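Local coordinates for protein HigA antitoxin (Streptococcus pneumoniae TIGR4, PDB 6AF4) that is the antitoxin of a HigBA-type toxin-antitoxin pair and probably binds DNA through a helix-turn-helix domain, at residues L24-D27 against M28-I32; K43-S46 against Q47-E51; G55-Q58 against P59-A62. All blocks are in the same frame, centred on the assembly; numbering follows the deposited sequence.

Interaction 1 of 3, residues L24-D27 against M28-I32; sequences LESD and MRVAI
The carbonyl oxygen S26 O accepts V30 N at 3.0 Å, one of four successive i to i+4 bonds that run along this part of an alpha-helix. L24 O takes M28 N, E25 O takes R29 N and D27 O takes A31 N in the same way. V30 sets both methyl groups against this backbone: CG1 approaches S26 O, while CG2 lies against D27 O. The distinctive side chain is R29. Its CG stands anti to its own carbonyl carbon, and the bend at chi3 (-60°) carries the guanidinium back along the helix over the preceding turn. E25 O and S26 CA lie against one face of the guanidinium, 3.4 and 3.7 Å from its plane and both off-centre toward its rim. R29 NH2 also comes alongside S26 CB at 3.9 Å. E25 OE1 stays 4.4 Å from R29 NH1, and E25 OE2 makes a long, weak ion pair with K78 of a second subunit. R29 NE forms a salt bridge with an acidic side chain of another protein's chain, probably the toxin, and S26 OG is hydrogen-bonded to an acidic side chain there. Within the fold this is the first half of helix 20-40: D27 forms a salt bridge with R14 of helix 10-17, and M28 and I32 pack on L73 of helix 73-82 in the second subunit.

Interaction 2 of 3, residues K43-S46 against Q47-E51; sequences KGIS and QKKLE
I45 and K49 cross obliquely at the entrance to helix 47-54, where S46 is the N-cap of what is probably the first helix of the helix-turn-helix motif. The branch that does the touching is I45 CG2, anti to its backbone N, which meets the aliphatic K49 CG at 3.6 Å. The same methyl reaches L50 CB at 4.1 Å, so one branch bridges two neighbouring residues of the first turn. K49 begins toward the loop and bends at chi2 (74°), which leads its amine away. L50 goes the other way, into the buried side, against V79 and S82 of helix 73-82. K48 and K49 both bring methylene groups up to S46 OG, K48 through CG and K49 through CB. The Q47 side chain starts away from the loop and lies on Q58, I61, A62 and E65 of helix 58-65. Two weak bonds link S46 to K49 N, one to its carbonyl oxygen and one to its hydroxyl, the latter being the side-chain cap. The firmer link is one residue further along, where L50 N gives its hydrogen to S46 O over 3.0 Å at an N-H...O angle of 153°.

Interaction 3 of 3, residues G55-Q58 against P59-A62; sequences GVSQ and PVIA
V56 and V60 meet methyl to methyl, CG1 on CG1 at 3.6 Å, their side chains crossing at about a right angle at the first turn of helix 58-65. In both residues CG1 is anti to the backbone N, chi1 176° in V56 and 173° in V60. V56 comes from the loop and points toward the helix; being buried, it also rests on K78 of helix 73-82. I61, likewise buried, completes this close side. Its backbone N donates to S57 O at 3.2 Å, its CG2 lies against both S57 O and Q58 O, and the rest of the side chain leads away to V79. Next along the chain, A62 N gives a 3.0 Å bond to Q58 O, which carries the helix forward.

The outer side is looser. P59 is exposed; beyond its bonded neighbour Q58, its CD comes 3.9 Å from S57 OG. S57 stands at the N-cap, yet its hydroxyl makes no capping bond; OG instead packs beside the V60 side chain, nearest CG2. Q58 turns its amide away from this turn, onto Q47 and K48 of helix 47-54. These segments probably form the turn and the start of the second helix of a helix-turn-helix unit; by analogy with XRE-type proteins, helix 58-65 would be the recognition helix.

The chemistry suits a helix start. P59, in the first turn, has no N-H to offer and needs no acceptor. With the S57 hydroxyl not capping, polar help comes from E51, whose carboxylate takes a weak bond from Q58 N; a negative group there would be expected to interact favourably with the helix N-terminus.

Interactions 2 and 3 are the starts of two consecutive helices, 47-54 and 58-65, and their centres lie 11 Å apart. They touch directly: E51 CG is 3.3 Å from V56 O, and Q47 OE1 comes within 3.2 Å of Q58 CG, so helix 47-54 packs on the loop and the beginning of helix 58-65. This is consistent with a compact DNA-binding unit. Interaction 1 is separate, about 21 Å from interaction 2 and 19 Å from interaction 3 between centres, with no touch to either. Its surface on helix 20-40 meets other chains of the assembly, whereas no other protein chain touches the segments of interactions 2 and 3.

Interaction 1 of 3, residues L24-D27 against M28-I32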
# COMPACT_ATOMS: atom_id res chain seq x y z
N LEU H 24 -6.17 -0.58 11.87
CA LEU H 24 -5.61 -1.29 10.73
C LEU H 24 -4.49 -0.48 10.08
O LEU H 24 -3.43 -1.01 9.75
CB LEU H 24 -6.72 -1.60 9.71
CG LEU H 24 -6.62 -2.88 8.86
CD1 LEU H 24 -7.80 -2.92 7.92
CD2 LEU H 24 -5.30 -3.00 8.09
N GLU H 25 -4.73 0.82 9.89
CA GLU H 25 -3.70 1.68 9.31
C GLU H 25 -2.51 1.84 10.24
O GLU H 25 -1.38 2.00 9.80
CB GLU H 25 -4.28 3.05 8.97
CG GLU H 25 -5.26 3.01 7.82
CD GLU H 25 -5.72 4.39 7.41
OE1 GLU H 25 -5.00 5.37 7.70
OE2 GLU H 25 -6.81 4.49 6.82
N SER H 26 -2.78 1.79 11.55
CA SER H 26 -1.71 1.82 12.53
C SER H 26 -0.89 0.54 12.46
O SER H 26 0.34 0.58 12.54
CB SER H 26 -2.27 2.01 13.94
OG SER H 26 -1.24 1.96 14.91
N ASP H 27 -1.57 -0.59 12.29
CA ASP H 27 -0.91 -1.89 12.20
C ASP H 27 -0.01 -1.97 10.97
O ASP H 27 1.03 -2.63 10.99
CB ASP H 27 -1.93 -3.03 12.17
CG ASP H 27 -2.45 -3.39 13.55
OD1 ASP H 27 -1.79 -3.02 14.55
OD2 ASP H 27 -3.50 -4.05 13.64
N MET H 28 -0.41 -1.30 9.89
CA MET H 28 0.39 -1.29 8.67
C MET H 28 1.64 -0.44 8.86
O MET H 28 2.73 -0.82 8.42
CB MET H 28 -0.43 -0.77 7.49
CG MET H 28 0.35 -0.71 6.18
SD MET H 28 1.11 -2.30 5.75
CE MET H 28 -0.34 -3.28 5.36
N ARG H 29 1.49 0.70 9.53
CA ARG H 29 2.63 1.59 9.78
C ARG H 29 3.67 0.92 10.67
O ARG H 29 4.87 1.06 10.44
CB ARG H 29 2.17 2.90 10.41
CG ARG H 29 1.45 3.84 9.45
CD ARG H 29 1.38 5.26 10.00
NE ARG H 29 0.67 5.34 11.27
CZ ARG H 29 -0.65 5.42 11.39
NH1 ARG H 29 -1.42 5.44 10.31
NH2 ARG H 29 -1.20 5.49 12.59
N VAL H 30 3.22 0.18 11.68
CA VAL H 30 4.16 -0.49 12.57
C VAL H 30 4.80 -1.69 11.88
O VAL H 30 5.95 -2.02 12.14
CB VAL H 30 3.51 -0.94 13.91
CG1 VAL H 30 2.77 0.22 14.57
CG2 VAL H 30 2.57 -2.12 13.70
N ALA H 31 4.06 -2.32 10.97
CA ALA H 31 4.57 -3.48 10.23
C ALA H 31 5.72 -3.05 9.32
O ALA H 31 6.71 -3.77 9.17
CB ALA H 31 3.46 -4.13 9.43
N ILE H 32 5.57 -1.88 8.72
CA ILE H 32 6.60 -1.30 7.87
C ILE H 32 7.78 -0.81 8.71
O ILE H 32 8.94 -1.05 8.37
CB ILE H 32 6.04 -0.13 7.04
CG1 ILE H 32 5.08 -0.66 5.97
CG2 ILE H 32 7.16 0.66 6.40
CD1 ILE H 32 4.28 0.42 5.30

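Interaction 2 of 3, residues K43-S46 against Q47-E51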
# COMPACT_ATOMS: atom_id res chain seq x y z
N LYS H 43 19.91 -7.71 10.60
CA LYS H 43 20.47 -8.07 9.31
C LYS H 43 21.62 -7.16 8.91
O LYS H 43 22.28 -7.38 7.90
CB LYS H 43 19.37 -8.02 8.24
CG LYS H 43 18.12 -8.80 8.60
CD LYS H 43 18.20 -10.23 8.09
CE LYS H 43 18.36 -10.24 6.58
NZ LYS H 43 18.01 -11.56 5.98
N GLY H 44 21.86 -6.13 9.72
CA GLY H 44 22.94 -5.20 9.48
C GLY H 44 22.77 -4.38 8.21
O GLY H 44 23.75 -3.89 7.65
N ILE H 45 21.53 -4.24 7.75
CA ILE H 45 21.25 -3.43 6.58
C ILE H 45 20.91 -2.01 6.99
O ILE H 45 19.85 -1.75 7.56
CB ILE H 45 20.08 -4.00 5.75
CG1 ILE H 45 20.34 -5.46 5.37
CG2 ILE H 45 19.85 -3.15 4.50
CD1 ILE H 45 19.29 -6.04 4.44
N SER H 46 21.82 -1.09 6.68
CA SER H 46 21.61 0.31 7.00
C SER H 46 20.66 0.97 6.00
O SER H 46 20.21 0.32 5.05
CB SER H 46 22.96 1.04 7.03
OG SER H 46 23.71 0.79 5.85
N GLN H 47 20.36 2.24 6.21
CA GLN H 47 19.48 2.97 5.31
C GLN H 47 20.26 3.33 4.05
O GLN H 47 19.69 3.35 2.95
CB GLN H 47 18.92 4.22 5.99
CG GLN H 47 17.50 4.59 5.57
CD GLN H 47 16.99 5.84 6.26
OE1 GLN H 47 17.56 6.92 6.10
NE2 GLN H 47 15.92 5.70 7.03
N LYS H 48 21.56 3.59 4.19
CA LYS H 48 22.42 3.77 3.01
C LYS H 48 22.39 2.52 2.13
O LYS H 48 22.36 2.62 0.90
CB LYS H 48 23.86 4.11 3.44
CG LYS H 48 24.72 2.88 3.79
CD LYS H 48 26.06 2.83 3.09
CE LYS H 48 26.51 1.37 2.95
NZ LYS H 48 27.85 1.17 2.31
N LYS H 49 22.35 1.36 2.77
CA LYS H 49 22.49 0.08 2.11
C LYS H 49 21.21 -0.33 1.42
O LYS H 49 21.23 -0.88 0.32
CB LYS H 49 22.91 -0.98 3.14
CG LYS H 49 22.88 -2.41 2.64
CD LYS H 49 24.03 -2.68 1.70
CE LYS H 49 24.15 -4.17 1.44
NZ LYS H 49 25.25 -4.48 0.49
N LEU H 50 20.10 -0.04 2.08
CA LEU H 50 18.78 -0.32 1.54
C LEU H 50 18.46 0.60 0.36
O LEU H 50 17.71 0.23 -0.54
CB LEU H 50 17.72 -0.16 2.64
CG LEU H 50 16.27 -0.41 2.26
CD1 LEU H 50 16.16 -1.71 1.51
CD2 LEU H 50 15.42 -0.43 3.51
N GLU H 51 19.04 1.80 0.38
CA GLU H 51 18.84 2.77 -0.69
C GLU H 51 19.26 2.20 -2.04
O GLU H 51 18.50 2.27 -3.01
CB GLU H 51 19.61 4.06 -0.41
CG GLU H 51 19.64 5.01 -1.61
CD GLU H 51 20.36 6.32 -1.33
OE1 GLU H 51 21.48 6.28 -0.80
OE2 GLU H 51 19.79 7.39 -1.66

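Interaction 3 of 3, residues G55-Q58 against P59-A62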
# COMPACT_ATOMS: atom_id res chain seq x y z
N GLY H 55 16.78 0.83 -4.95
CA GLY H 55 16.71 1.92 -5.91
C GLY H 55 15.93 3.12 -5.39
O GLY H 55 15.87 4.16 -6.05
N VAL H 56 15.33 2.98 -4.21
CA VAL H 56 14.59 4.06 -3.57
C VAL H 56 15.56 4.92 -2.76
O VAL H 56 16.45 4.39 -2.09
CB VAL H 56 13.48 3.51 -2.65
CG1 VAL H 56 12.79 4.64 -1.90
CG2 VAL H 56 12.47 2.71 -3.46
N SER H 57 15.40 6.24 -2.82
CA SER H 57 16.37 7.13 -2.19
C SER H 57 16.24 7.15 -0.67
O SER H 57 15.30 6.59 -0.10
CB SER H 57 16.23 8.54 -2.74
OG SER H 57 14.94 9.06 -2.47
N GLN H 58 17.19 7.82 -0.02
CA GLN H 58 17.23 7.89 1.44
C GLN H 58 16.15 8.79 2.08
O GLN H 58 15.57 8.41 3.09
CB GLN H 58 18.62 8.33 1.91
CG GLN H 58 18.90 7.95 3.36
CD GLN H 58 20.37 7.68 3.62
OE1 GLN H 58 21.02 6.95 2.87
NE2 GLN H 58 20.90 8.26 4.69
N PRO H 59 15.90 9.99 1.52
CA PRO H 59 14.82 10.77 2.14
C PRO H 59 13.45 10.09 2.02
O PRO H 59 12.62 10.22 2.92
CB PRO H 59 14.84 12.09 1.37
CG PRO H 59 16.24 12.20 0.87
CD PRO H 59 16.65 10.79 0.54
N VAL H 60 13.23 9.38 0.92
CA VAL H 60 11.96 8.71 0.68
C VAL H 60 11.75 7.54 1.65
O VAL H 60 10.65 7.36 2.17
CB VAL H 60 11.85 8.22 -0.78
CG1 VAL H 60 10.60 7.37 -0.98
CG2 VAL H 60 11.85 9.40 -1.74
N ILE H 61 12.80 6.76 1.89
CA ILE H 61 12.69 5.65 2.83
C ILE H 61 12.59 6.17 4.26
O ILE H 61 11.93 5.57 5.11
CB ILE H 61 13.89 4.66 2.69
CG1 ILE H 61 13.79 3.53 3.71
CG2 ILE H 61 15.21 5.37 2.88
CD1 ILE H 61 12.61 2.63 3.50
N ALA H 62 13.22 7.31 4.52
CA ALA H 62 13.16 7.94 5.84
C ALA H 62 11.72 8.31 6.21
O ALA H 62 11.24 7.98 7.30
CB ALA H 62 14.05 9.17 5.89